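Local structure of leucine-rich repeat protein (Bacteroides thetaiotaomicron, 4ECN) at residues I663-M667 against D668-G672; T161-S165 against F166-T170; P373-E377 against E378-R382. The protein is of unknown function but, as an extracellular leucine-rich repeat protein, probably binds other proteins. All coordinates share one frame; numbering follows the deposited sequence.

Contact 1 of 3, residues I663-M667 against D668-G672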
loop_
_atom_site.group_PDB
_atom_site.type_symbol
_atom_site.label_atom_id
_atom_site.label_comp_id
_atom_site.label_asym_id
_atom_site.label_seq_id
_atom_site.Cartn_x
_atom_site.Cartn_y
_atom_site.Cartn_z
ATOM N N ILE A 663 18.299 15.259 33.718
ATOM C CA ILE A 663 18.168 13.830 34.081
ATOM C C ILE A 663 17.564 13.684 35.505
ATOM O O ILE A 663 17.801 14.543 36.361
ATOM C CB ILE A 663 19.520 13.068 33.971
ATOM C CG1 ILE A 663 20.646 13.744 34.820
ATOM C CG2 ILE A 663 19.909 12.908 32.497
ATOM C CD1 ILE A 663 21.944 12.931 35.052
ATOM N N SER A 664 16.787 12.606 35.756
ATOM C CA SER A 664 16.167 12.381 37.082
ATOM C C SER A 664 17.111 11.638 38.069
ATOM O O SER A 664 16.921 11.745 39.281
ATOM C CB SER A 664 14.857 11.610 36.958
ATOM O OG SER A 664 14.961 10.538 36.037
ATOM N N CYS A 665 18.126 10.914 37.564
ATOM C CA CYS A 665 19.067 10.169 38.405
ATOM C C CYS A 665 20.281 11.039 38.771
ATOM O O CYS A 665 20.453 12.134 38.235
ATOM C CB CYS A 665 19.507 8.879 37.707
ATOM S SG CYS A 665 20.507 9.127 36.212
ATOM N N SER A 666 21.141 10.519 39.660
ATOM C CA SER A 666 22.380 11.167 40.068
ATOM C C SER A 666 23.412 11.086 38.933
ATOM O O SER A 666 23.291 10.236 38.049
ATOM C CB SER A 666 22.920 10.524 41.340
ATOM O OG SER A 666 23.155 9.139 41.158
HETATM N N MSE A 667 24.417 11.963 38.949
HETATM C CA MSE A 667 25.447 11.982 37.922
HETATM C C MSE A 667 26.256 10.666 37.938
HETATM O O MSE A 667 26.647 10.150 36.885
HETATM C CB MSE A 667 26.349 13.196 38.160
HETATM C CG MSE A 667 27.389 13.425 37.075
HETATM SE SE MSE A 667 26.605 13.694 35.314
HETATM C CE MSE A 667 27.675 12.466 34.323
ATOM N N ASP A 668 26.439 10.104 39.140
ATOM C CA ASP A 668 27.184 8.870 39.393
ATOM C C ASP A 668 26.446 7.631 38.833
ATOM O O ASP A 668 27.099 6.646 38.466
ATOM C CB ASP A 668 27.413 8.721 40.905
ATOM C CG ASP A 668 27.915 10.009 41.545
ATOM O OD1 ASP A 668 29.052 10.438 41.215
ATOM O OD2 ASP A 668 27.141 10.632 42.318
ATOM N N ASP A 669 25.101 7.696 38.747
ATOM C CA ASP A 669 24.258 6.624 38.212
ATOM C C ASP A 669 24.016 6.763 36.705
ATOM O O ASP A 669 23.671 5.764 36.061
ATOM C CB ASP A 669 22.900 6.601 38.925
ATOM C CG ASP A 669 22.906 6.141 40.369
ATOM O OD1 ASP A 669 23.836 5.385 40.756
ATOM O OD2 ASP A 669 21.952 6.483 41.097
ATOM N N TYR A 670 24.170 7.993 36.144
ATOM C CA TYR A 670 23.920 8.265 34.725
ATOM C C TYR A 670 24.972 7.553 33.844
ATOM O O TYR A 670 26.181 7.701 34.081
ATOM C CB TYR A 670 23.885 9.767 34.447
ATOM C CG TYR A 670 23.367 10.078 33.061
ATOM C CD1 TYR A 670 22.092 9.685 32.667
ATOM C CD2 TYR A 670 24.136 10.786 32.153
ATOM C CE1 TYR A 670 21.619 9.945 31.383
ATOM C CE2 TYR A 670 23.669 11.067 30.873
ATOM C CZ TYR A 670 22.407 10.651 30.491
ATOM O OH TYR A 670 21.956 10.925 29.221
ATOM N N LYS A 671 24.479 6.745 32.852
ATOM C CA LYS A 671 25.246 5.877 31.926
ATOM C C LYS A 671 25.511 6.487 30.526
ATOM O O LYS A 671 26.214 5.869 29.727
ATOM C CB LYS A 671 24.486 4.542 31.694
ATOM C CG LYS A 671 24.213 3.674 32.930
ATOM C CD LYS A 671 23.308 2.449 32.634
ATOM C CE LYS A 671 21.837 2.765 32.366
ATOM N NZ LYS A 671 21.027 1.564 32.006
ATOM N N GLY A 672 24.921 7.639 30.225
ATOM C CA GLY A 672 25.066 8.293 28.924
ATOM C C GLY A 672 24.244 7.657 27.818
ATOM O O GLY A 672 23.405 6.791 28.090
#
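The carbonyl oxygen of Ser-666 is held by two weak hydrogen bonds, from Asp-669 N at 3.2 Å and from Tyr-670 N at 3.1 Å, consistent with a turn over residues 666-670. The hydroxyl of Ser-666 adds to this closure: OG gives a weak bond to Asp-669 OD2 (2.9 Å) and takes another weak one from Asp-669 N. OG is placed between its own N and carbonyl carbon (chi1 59°), which brings it round to face Asp-669. Tyr-670 then packs its ring against the preceding chain. CG2 of Ile-663 lies over one face, 4.0 Å from the ring centroid and 26° off the normal, a CH-pi contact. On the opposite face Gly-672 N sits above the centre. Cys-665 SG comes to the ring edge, 5.2 Å from the Tyr-670 centroid, as a sulfur-aromatic contact, and CE of selenomethionine Met-667 also lies near the ring plane. The whole turn belongs to the loop between strands 646-650 and 675-679, neighbours in a parallel leucine-rich repeat sheet. Asn-636 bonds to Asp-669 O and Lys-671 N, while Met-667 and Tyr-670 rest on helix 690-694 through Glu-691, Ala-694 and Leu-692.

Contact 2 of 3, residues T161-S165 against F166-T170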
loop_
_atom_site.group_PDB
_atom_site.type_symbol
_atom_site.label_atom_id
_atom_site.label_comp_id
_atom_site.label_asym_id
_atom_site.label_seq_id
_atom_site.Cartn_x
_atom_site.Cartn_y
_atom_site.Cartn_z
ATOM N N THR A 161 -17.152 -23.878 -24.352
ATOM C CA THR A 161 -16.328 -22.756 -24.762
ATOM C C THR A 161 -15.725 -23.099 -26.091
ATOM O O THR A 161 -15.024 -24.116 -26.206
ATOM C CB THR A 161 -15.228 -22.415 -23.728
ATOM O OG1 THR A 161 -15.725 -22.509 -22.399
ATOM C CG2 THR A 161 -14.562 -21.059 -23.992
ATOM N N VAL A 162 -15.990 -22.266 -27.098
ATOM C CA VAL A 162 -15.399 -22.434 -28.422
ATOM C C VAL A 162 -14.413 -21.328 -28.618
ATOM O O VAL A 162 -14.671 -20.217 -28.160
ATOM C CB VAL A 162 -16.432 -22.485 -29.572
ATOM C CG1 VAL A 162 -17.298 -23.740 -29.482
ATOM C CG2 VAL A 162 -17.279 -21.213 -29.634
HETATM N N MSE A 163 -13.294 -21.600 -29.288
HETATM C CA MSE A 163 -12.311 -20.553 -29.567
HETATM C C MSE A 163 -12.103 -20.464 -31.050
HETATM O O MSE A 163 -11.902 -21.488 -31.694
HETATM C CB MSE A 163 -10.984 -20.815 -28.846
HETATM C CG MSE A 163 -10.040 -19.621 -28.838
HETATM SE SE MSE A 163 -8.233 -20.083 -28.235
HETATM C CE MSE A 163 -7.610 -21.108 -29.835
ATOM N N ASN A 164 -12.173 -19.247 -31.599
ATOM C CA ASN A 164 -11.941 -19.006 -33.016
ATOM C C ASN A 164 -10.444 -19.257 -33.265
ATOM O O ASN A 164 -9.584 -18.606 -32.676
ATOM C CB ASN A 164 -12.419 -17.589 -33.431
ATOM C CG ASN A 164 -12.268 -17.265 -34.913
ATOM O OD1 ASN A 164 -11.187 -17.402 -35.521
ATOM N ND2 ASN A 164 -13.330 -16.751 -35.519
ATOM N N SER A 165 -10.151 -20.246 -34.093
ATOM C CA SER A 165 -8.801 -20.698 -34.411
ATOM C C SER A 165 -7.925 -19.603 -35.085
ATOM O O SER A 165 -6.693 -19.746 -35.056
ATOM C CB SER A 165 -8.864 -21.930 -35.303
ATOM O OG SER A 165 -9.330 -23.029 -34.534
ATOM N N PHE A 166 -8.526 -18.493 -35.601
ATOM C CA PHE A 166 -7.738 -17.426 -36.220
ATOM C C PHE A 166 -7.590 -16.202 -35.293
ATOM O O PHE A 166 -6.464 -15.805 -35.004
ATOM C CB PHE A 166 -8.331 -16.985 -37.571
ATOM C CG PHE A 166 -7.526 -15.902 -38.261
ATOM C CD1 PHE A 166 -6.283 -16.180 -38.816
ATOM C CD2 PHE A 166 -8.005 -14.599 -38.343
ATOM C CE1 PHE A 166 -5.539 -15.177 -39.447
ATOM C CE2 PHE A 166 -7.248 -13.596 -38.962
ATOM C CZ PHE A 166 -6.027 -13.896 -39.515
ATOM N N ASN A 167 -8.690 -15.578 -34.873
ATOM C CA ASN A 167 -8.560 -14.370 -34.066
ATOM C C ASN A 167 -8.476 -14.693 -32.544
ATOM O O ASN A 167 -8.333 -13.765 -31.751
ATOM C CB ASN A 167 -9.714 -13.400 -34.363
ATOM C CG ASN A 167 -11.083 -13.851 -33.954
ATOM O OD1 ASN A 167 -11.254 -14.807 -33.203
ATOM N ND2 ASN A 167 -12.093 -13.092 -34.345
ATOM N N ARG A 168 -8.555 -15.984 -32.144
ATOM C CA ARG A 168 -8.444 -16.467 -30.746
ATOM C C ARG A 168 -9.607 -15.982 -29.820
ATOM O O ARG A 168 -9.517 -16.171 -28.604
ATOM C CB ARG A 168 -7.087 -16.046 -30.097
ATOM C CG ARG A 168 -5.803 -16.468 -30.828
ATOM C CD ARG A 168 -5.691 -17.964 -30.989
ATOM N NE ARG A 168 -4.469 -18.335 -31.695
ATOM C CZ ARG A 168 -4.244 -19.532 -32.226
ATOM N NH1 ARG A 168 -5.172 -20.484 -32.159
ATOM N NH2 ARG A 168 -3.099 -19.779 -32.854
ATOM N N VAL A 169 -10.691 -15.401 -30.367
ATOM C CA VAL A 169 -11.832 -14.955 -29.563
ATOM C C VAL A 169 -12.615 -16.167 -29.064
ATOM O O VAL A 169 -13.023 -17.015 -29.858
ATOM C CB VAL A 169 -12.757 -13.981 -30.341
ATOM C CG1 VAL A 169 -14.042 -13.660 -29.567
ATOM C CG2 VAL A 169 -12.018 -12.706 -30.726
ATOM N N THR A 170 -12.837 -16.229 -27.744
ATOM C CA THR A 170 -13.615 -17.293 -27.114
ATOM C C THR A 170 -15.071 -16.851 -27.016
ATOM O O THR A 170 -15.356 -15.653 -27.022
ATOM C CB THR A 170 -13.045 -17.683 -25.736
ATOM O OG1 THR A 170 -12.964 -16.527 -24.914
ATOM C CG2 THR A 170 -11.690 -18.337 -25.818
#
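The guanidinium of Arg-168 has Ser-165 O over one face, 3.3 Å above its plane and displaced toward the rim, while CE of selenomethionine Met-163 meets its edge at NH1. The carboxamides of Asn-164 and Asn-167 form the second flat pair: the side chains cross at about a right angle, with amide planes 40° apart. Asn-164 OD1 takes two hydrogen bonds, one from Phe-166 N (2.9 Å) in the carbonyl plane and one from Asn-167 N (3.2 Å) above it. CG stands opposite the residue's own N (chi1 -178°), which carries the amide forward over the turn. Asn-167 OD1 in turn accepts from Val-169 N at 3.0 Å, an Asx turn. Backbone bonding joins the two arms, the nearly straight Asn-164 N to Val-169 O bond measuring 3.0 Å. Beyond it Met-163 and Thr-170 form an antiparallel non-hydrogen-bonded pair, with Met-163 CG 3.7 Å from Thr-170 CG2. This is the tip of the hairpin of strands 157-164 and 170-179. Putting an alanine at Asn-164 would probably leave the amides of Phe-166 and Asn-167 without this acceptor and the turn less firmly fixed. Chemically, side-chain amide oxygens here do acceptor work for three backbone N-H groups.

Contact 3 of 3, residues P373-E377 against E378-R382; sequences PDMSE and ERKHR
Selenomethionine Met-375 lays its SE atom over one face of the Arg-379 guanidinium, 3.5 Å above the plane and offset toward the rim; the two side chains cross at about a right angle. The Met-375 side chain bends at its last torsion (chi3 -53°), which turns CE onto Lys-380, 3.7 Å from CA of that residue. Next to this packing, Ser-376 is the N-cap of helix 377-384: its OG accepts from Arg-379 N at 3.3 Å with an N-H...O angle of 164°, and also lies 3.5 Å from Arg-379 CG. The regular helical bonds begin at once, Lys-380 N to Ser-376 O at 2.9 Å and His-381 N to Glu-377 O at 3.1 Å. A second shell sets the long side chains. Glu-369 forms salt bridges with Arg-379 NH1 and Arg-382 NE, and the carbonyl of Glu-370 takes a hydrogen bond from Arg-379 NH2, which together fix the plane that Met-375 covers; Lys-380 NZ hydrogen-bonds to Thr-494 OG1. Glu-377 and Glu-378 occupy the first turn, their carboxylates apart, with OE1 of Glu-377 5.4 Å from OE2 of Glu-378. Negative charge at this helix end is likely to interact favourably with the helix dipole, so cap and acidic first turn probably act together, while SE of the selenomethionine packs on a guanidinium whose salt bridge to Glu-369 probably offsets part of the charge of Arg-379.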
loop_
_atom_site.group_PDB
_atom_site.type_symbol
_atom_site.label_atom_id
_atom_site.label_comp_id
_atom_site.label_asym_id
_atom_site.label_seq_id
_atom_site.Cartn_x
_atom_site.Cartn_y
_atom_site.Cartn_z
ATOM N N PRO A 373 5.140 -15.483 -2.857
ATOM C CA PRO A 373 5.297 -16.691 -2.054
ATOM C C PRO A 373 6.766 -17.064 -1.881
ATOM O O PRO A 373 7.593 -16.842 -2.780
ATOM C CB PRO A 373 4.539 -17.753 -2.858
ATOM C CG PRO A 373 3.699 -16.994 -3.842
ATOM C CD PRO A 373 4.484 -15.788 -4.149
ATOM N N ASP A 374 7.073 -17.633 -0.690
ATOM C CA ASP A 374 8.370 -18.154 -0.254
ATOM C C ASP A 374 9.472 -17.122 -0.488
ATOM O O ASP A 374 10.280 -17.259 -1.411
ATOM C CB ASP A 374 8.692 -19.474 -0.969
ATOM C CG ASP A 374 7.670 -20.562 -0.738
ATOM O OD1 ASP A 374 7.578 -21.059 0.413
ATOM O OD2 ASP A 374 6.998 -20.956 -1.717
HETATM N N MSE A 375 9.452 -16.060 0.322
HETATM C CA MSE A 375 10.453 -15.003 0.269
HETATM C C MSE A 375 11.628 -15.352 1.164
HETATM O O MSE A 375 11.447 -16.103 2.128
HETATM C CB MSE A 375 9.853 -13.652 0.700
HETATM C CG MSE A 375 8.845 -13.070 -0.279
HETATM SE SE MSE A 375 8.152 -11.308 0.246
HETATM C CE MSE A 375 7.568 -11.676 1.965
ATOM N N SER A 376 12.815 -14.777 0.892
ATOM C CA SER A 376 13.968 -14.972 1.764
ATOM C C SER A 376 13.797 -14.155 3.037
ATOM O O SER A 376 12.982 -13.222 3.056
ATOM C CB SER A 376 15.254 -14.574 1.051
ATOM O OG SER A 376 15.197 -13.235 0.592
ATOM N N GLU A 377 14.582 -14.462 4.086
ATOM C CA GLU A 377 14.561 -13.710 5.342
ATOM C C GLU A 377 14.748 -12.211 5.057
ATOM O O GLU A 377 14.075 -11.400 5.690
ATOM C CB GLU A 377 15.650 -14.233 6.293
ATOM C CG GLU A 377 15.598 -13.670 7.703
ATOM C CD GLU A 377 16.458 -14.398 8.720
ATOM O OE1 GLU A 377 17.703 -14.257 8.661
ATOM O OE2 GLU A 377 15.882 -15.083 9.597
ATOM N N GLU A 378 15.589 -11.865 4.046
ATOM C CA GLU A 378 15.894 -10.490 3.626
ATOM C C GLU A 378 14.698 -9.813 2.972
ATOM O O GLU A 378 14.363 -8.683 3.340
ATOM C CB GLU A 378 17.086 -10.417 2.648
ATOM C CG GLU A 378 18.337 -11.166 3.083
ATOM C CD GLU A 378 18.409 -12.595 2.575
ATOM O OE1 GLU A 378 18.870 -12.788 1.425
ATOM O OE2 GLU A 378 17.979 -13.516 3.310
ATOM N N ARG A 379 14.076 -10.480 1.983
ATOM C CA ARG A 379 12.922 -9.964 1.245
ATOM C C ARG A 379 11.731 -9.740 2.168
ATOM O O ARG A 379 11.044 -8.716 2.037
ATOM C CB ARG A 379 12.541 -10.922 0.118
ATOM C CG ARG A 379 13.381 -10.728 -1.121
ATOM C CD ARG A 379 12.709 -9.856 -2.170
ATOM N NE ARG A 379 11.507 -10.453 -2.777
ATOM C CZ ARG A 379 10.275 -9.958 -2.660
ATOM N NH1 ARG A 379 10.057 -8.859 -1.944
ATOM N NH2 ARG A 379 9.258 -10.546 -3.271
ATOM N N LYS A 380 11.517 -10.687 3.113
ATOM C CA LYS A 380 10.437 -10.677 4.110
ATOM C C LYS A 380 10.617 -9.515 5.100
ATOM O O LYS A 380 9.649 -8.837 5.453
ATOM C CB LYS A 380 10.409 -12.024 4.857
ATOM C CG LYS A 380 9.159 -12.286 5.701
ATOM C CD LYS A 380 9.175 -13.702 6.278
ATOM C CE LYS A 380 7.931 -13.996 7.069
ATOM N NZ LYS A 380 7.845 -15.425 7.471
ATOM N N HIS A 381 11.867 -9.280 5.513
ATOM C CA HIS A 381 12.212 -8.221 6.444
ATOM C C HIS A 381 12.046 -6.845 5.779
ATOM O O HIS A 381 11.499 -5.939 6.414
ATOM C CB HIS A 381 13.627 -8.411 6.965
ATOM C CG HIS A 381 13.993 -7.407 8.003
ATOM N ND1 HIS A 381 13.438 -7.451 9.274
ATOM C CD2 HIS A 381 14.843 -6.357 7.923
ATOM C CE1 HIS A 381 13.967 -6.427 9.922
ATOM N NE2 HIS A 381 14.824 -5.743 9.150
ATOM N N ARG A 382 12.446 -6.711 4.495
ATOM C CA ARG A 382 12.277 -5.475 3.727
ATOM C C ARG A 382 10.804 -5.053 3.668
ATOM O O ARG A 382 10.498 -3.861 3.792
ATOM C CB ARG A 382 12.814 -5.646 2.301
ATOM C CG ARG A 382 13.788 -4.551 1.885
ATOM C CD ARG A 382 14.017 -4.426 0.378
ATOM N NE ARG A 382 14.079 -5.710 -0.329
ATOM C CZ ARG A 382 15.154 -6.487 -0.420
ATOM N NH1 ARG A 382 16.292 -6.138 0.176
ATOM N NH2 ARG A 382 15.093 -7.635 -1.086
#

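In the fold
Along the chain the order is contact 2, contact 3, contact 1, and none touches another. Contact 2 forms the turn at the end of the hairpin of strands 157-164 and 170-179, in the second DUF4458 domain. Contact 3 starts helix 377-384, in the chain segment that runs from strand 351-353 to strand 452-456, neighbours in the first repeat sheet, with the Arg-379 side chain about 13 Å from the bound sodium ion. Contact 1 lies in a loop of the second, parallel repeat sheet. Centres of contacts 2 and 3 are 41 Å apart, those of contacts 1 and 3 42 Å, and those of contacts 1 and 2 80 Å, on opposite sides of the chain's centre. The three thus sample successive parts of an elongated molecule.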